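Local coordinates for protein dally-like, isoform A (PDB 6XTZ) that is a glypican, probably a GPI-anchored cell-surface proteoglycan, that binds Wnt and Hedgehog proteins and shields the palmitoleate lipid of Wnt to enable signalling at a distance, at residues A[89-92]-A[93-97]. The protein carries 5 engineered substitutions. Sequence-based numbering, arbitrary orientation.
Sequences DIFT and ALLKE. With O18 (O-palmitoleoyl serine), chain H.
Phe-91 and Leu-95, one turn apart on helix 51-110, make the main apolar contact: CD1 of Leu-95 comes at a slant to the ring, 4.0 Å from CE2 of Phe-91. CG of Phe-91 stands anti to the backbone N (chi1 -169°) and beside the carbonyl carbon, which carries the ring forward to Leu-95. Leu-94 CD2 is a looser neighbour, 4.5 Å from Phe-91 CD1.

Both leucines also meet the O-palmitoleoyl serine. Leu-95 CD1, with the ring beside it, also packs on the acyl chain, 3.9 Å from ligand C6; Leu-94 CD1 lies 3.9 Å from the carboxyl carbon C. In this largely helical glypican core, Phe-91 also meets Phe-132 of helix 118-134, Leu-442 of helix 441-455 and Thr-200 of helix 185-216.

Four i to i+4 backbone bonds hold the turn. Thr-92 O takes Lys-96 N (3.1 Å, 164°) and, weakly, Leu-95 N, whose bond to Phe-91 O is more bent (140°). Lys-96 runs alongside Thr-92 and bends at its last torsion, bringing NZ to 3.6 Å from Thr-92 CG2; NZ also makes a long, weak ion pair with Glu-129. Thr-92 OG1 bonds to Lys-88 O.

Residues 89-97 are thus amphipathic: Asp-89, Lys-96 and Glu-97 are exposed, while buried Leu-95 lines the acyl chain and Leu-94 the serine end, consistent with a pocket that shields Wnt palmitoleate through van der Waals contacts.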
loop_
_atom_site.group_PDB
_atom_site.type_symbol
_atom_site.label_atom_id
_atom_site.label_comp_id
_atom_site.label_asym_id
_atom_site.label_seq_id
_atom_site.Cartn_x
_atom_site.Cartn_y
_atom_site.Cartn_z
ATOM N N ASP A 89 -3.157 13.292 -9.420
ATOM C CA ASP A 89 -3.092 14.440 -10.318
ATOM C C ASP A 89 -3.665 14.106 -11.690
ATOM O O ASP A 89 -4.323 14.944 -12.316
ATOM C CB ASP A 89 -1.648 14.925 -10.452
ATOM C CG ASP A 89 -1.106 15.513 -9.165
ATOM O OD1 ASP A 89 -1.907 16.039 -8.363
ATOM O OD2 ASP A 89 0.124 15.454 -8.956
ATOM N N ILE A 90 -3.422 12.887 -12.175
ATOM C CA ILE A 90 -3.925 12.492 -13.488
ATOM C C ILE A 90 -5.447 12.417 -13.477
ATOM O O ILE A 90 -6.115 12.928 -14.382
ATOM C CB ILE A 90 -3.294 11.157 -13.925
ATOM C CG1 ILE A 90 -1.834 11.364 -14.335
ATOM C CG2 ILE A 90 -4.090 10.534 -15.063
ATOM C CD1 ILE A 90 -1.113 10.082 -14.702
ATOM N N PHE A 91 -6.019 11.788 -12.447
ATOM C CA PHE A 91 -7.472 11.661 -12.385
ATOM C C PHE A 91 -8.135 13.000 -12.088
ATOM O O PHE A 91 -9.235 13.275 -12.582
ATOM C CB PHE A 91 -7.878 10.623 -11.340
ATOM C CG PHE A 91 -9.338 10.255 -11.394
ATOM C CD1 PHE A 91 -9.805 9.372 -12.354
ATOM C CD2 PHE A 91 -10.244 10.799 -10.497
ATOM C CE1 PHE A 91 -11.145 9.034 -12.417
ATOM C CE2 PHE A 91 -11.586 10.463 -10.554
ATOM C CZ PHE A 91 -12.037 9.578 -11.513
ATOM N N THR A 92 -7.493 13.839 -11.274
ATOM C CA THR A 92 -8.039 15.165 -11.005
ATOM C C THR A 92 -8.092 15.999 -12.280
ATOM O O THR A 92 -9.101 16.652 -12.569
ATOM C CB THR A 92 -7.209 15.871 -9.932
ATOM O OG1 THR A 92 -7.194 15.078 -8.740
ATOM C CG2 THR A 92 -7.801 17.238 -9.619
ATOM N N ALA A 93 -7.007 15.986 -13.057
ATOM C CA ALA A 93 -6.999 16.707 -14.324
ATOM C C ALA A 93 -7.959 16.075 -15.323
ATOM O O ALA A 93 -8.646 16.783 -16.067
ATOM C CB ALA A 93 -5.583 16.751 -14.893
ATOM N N LEU A 94 -8.017 14.741 -15.353
ATOM C CA LEU A 94 -8.968 14.061 -16.224
ATOM C C LEU A 94 -10.403 14.429 -15.871
ATOM O O LEU A 94 -11.259 14.527 -16.759
ATOM C CB LEU A 94 -8.767 12.549 -16.130
ATOM C CG LEU A 94 -9.500 11.686 -17.157
ATOM C CD1 LEU A 94 -8.890 11.865 -18.540
ATOM C CD2 LEU A 94 -9.480 10.224 -16.736
ATOM N N LEU A 95 -10.676 14.654 -14.584
ATOM C CA LEU A 95 -12.021 15.017 -14.153
ATOM C C LEU A 95 -12.385 16.423 -14.617
ATOM O O LEU A 95 -13.473 16.646 -15.160
ATOM C CB LEU A 95 -12.117 14.906 -12.632
ATOM C CG LEU A 95 -13.416 14.382 -12.026
ATOM C CD1 LEU A 95 -13.786 13.047 -12.645
ATOM C CD2 LEU A 95 -13.260 14.246 -10.520
ATOM N N LYS A 96 -11.482 17.385 -14.409
ATOM C CA LYS A 96 -11.752 18.761 -14.816
ATOM C C LYS A 96 -11.857 18.884 -16.331
ATOM O O LYS A 96 -12.692 19.637 -16.843
ATOM C CB LYS A 96 -10.665 19.691 -14.274
ATOM C CG LYS A 96 -10.701 19.882 -12.765
ATOM C CD LYS A 96 -9.488 20.659 -12.276
ATOM C CE LYS A 96 -9.687 21.167 -10.856
ATOM N NZ LYS A 96 -9.970 20.067 -9.895
ATOM N N GLU A 97 -11.013 18.154 -17.064
ATOM C CA GLU A 97 -11.086 18.182 -18.520
ATOM C C GLU A 97 -12.385 17.570 -19.028
ATOM O O GLU A 97 -12.862 17.938 -20.107
ATOM C CB GLU A 97 -9.884 17.453 -19.121
ATOM C CG GLU A 97 -8.565 18.195 -18.963
ATOM C CD GLU A 97 -7.363 17.339 -19.321
ATOM O OE1 GLU A 97 -6.347 17.403 -18.596
ATOM O OE2 GLU A 97 -7.437 16.599 -20.325
HETATM C CA O18 H . -10.314 9.596 -22.839
HETATM C CB O18 H . -11.172 10.833 -22.629
HETATM C C1 O18 H . -13.358 11.144 -21.777
HETATM C C2 O18 H . -14.305 10.778 -20.673
HETATM C C3 O18 H . -13.688 10.873 -19.284
HETATM C C4 O18 H . -14.724 10.745 -18.176
HETATM C C5 O18 H . -14.178 10.983 -16.778
HETATM C C6 O18 H . -15.250 11.014 -15.698
HETATM C C7 O18 H . -16.284 12.111 -15.885
HETATM C C8 O18 H . -17.381 12.120 -14.823
HETATM C C9 O18 H . -18.243 10.896 -14.849
HETATM C C10 O18 H . -19.511 10.844 -15.208
HETATM C C11 O18 H . -20.350 11.996 -15.668
HETATM C C12 O18 H . -21.848 11.703 -15.635
HETATM C C13 O18 H . -22.706 12.830 -16.190
HETATM C C14 O18 H . -24.204 12.572 -16.111
HETATM C C15 O18 H . -24.671 11.350 -16.878
HETATM C C16 O18 H . -26.174 11.175 -16.857
HETATM C C O18 H . -9.530 9.503 -21.532
HETATM N N O18 H . -11.125 8.409 -23.053
HETATM O OG O18 H . -12.176 10.544 -21.630
HETATM O O11 O18 H . -13.621 11.885 -22.686
HETATM O O O18 H . -8.309 9.370 -21.545
#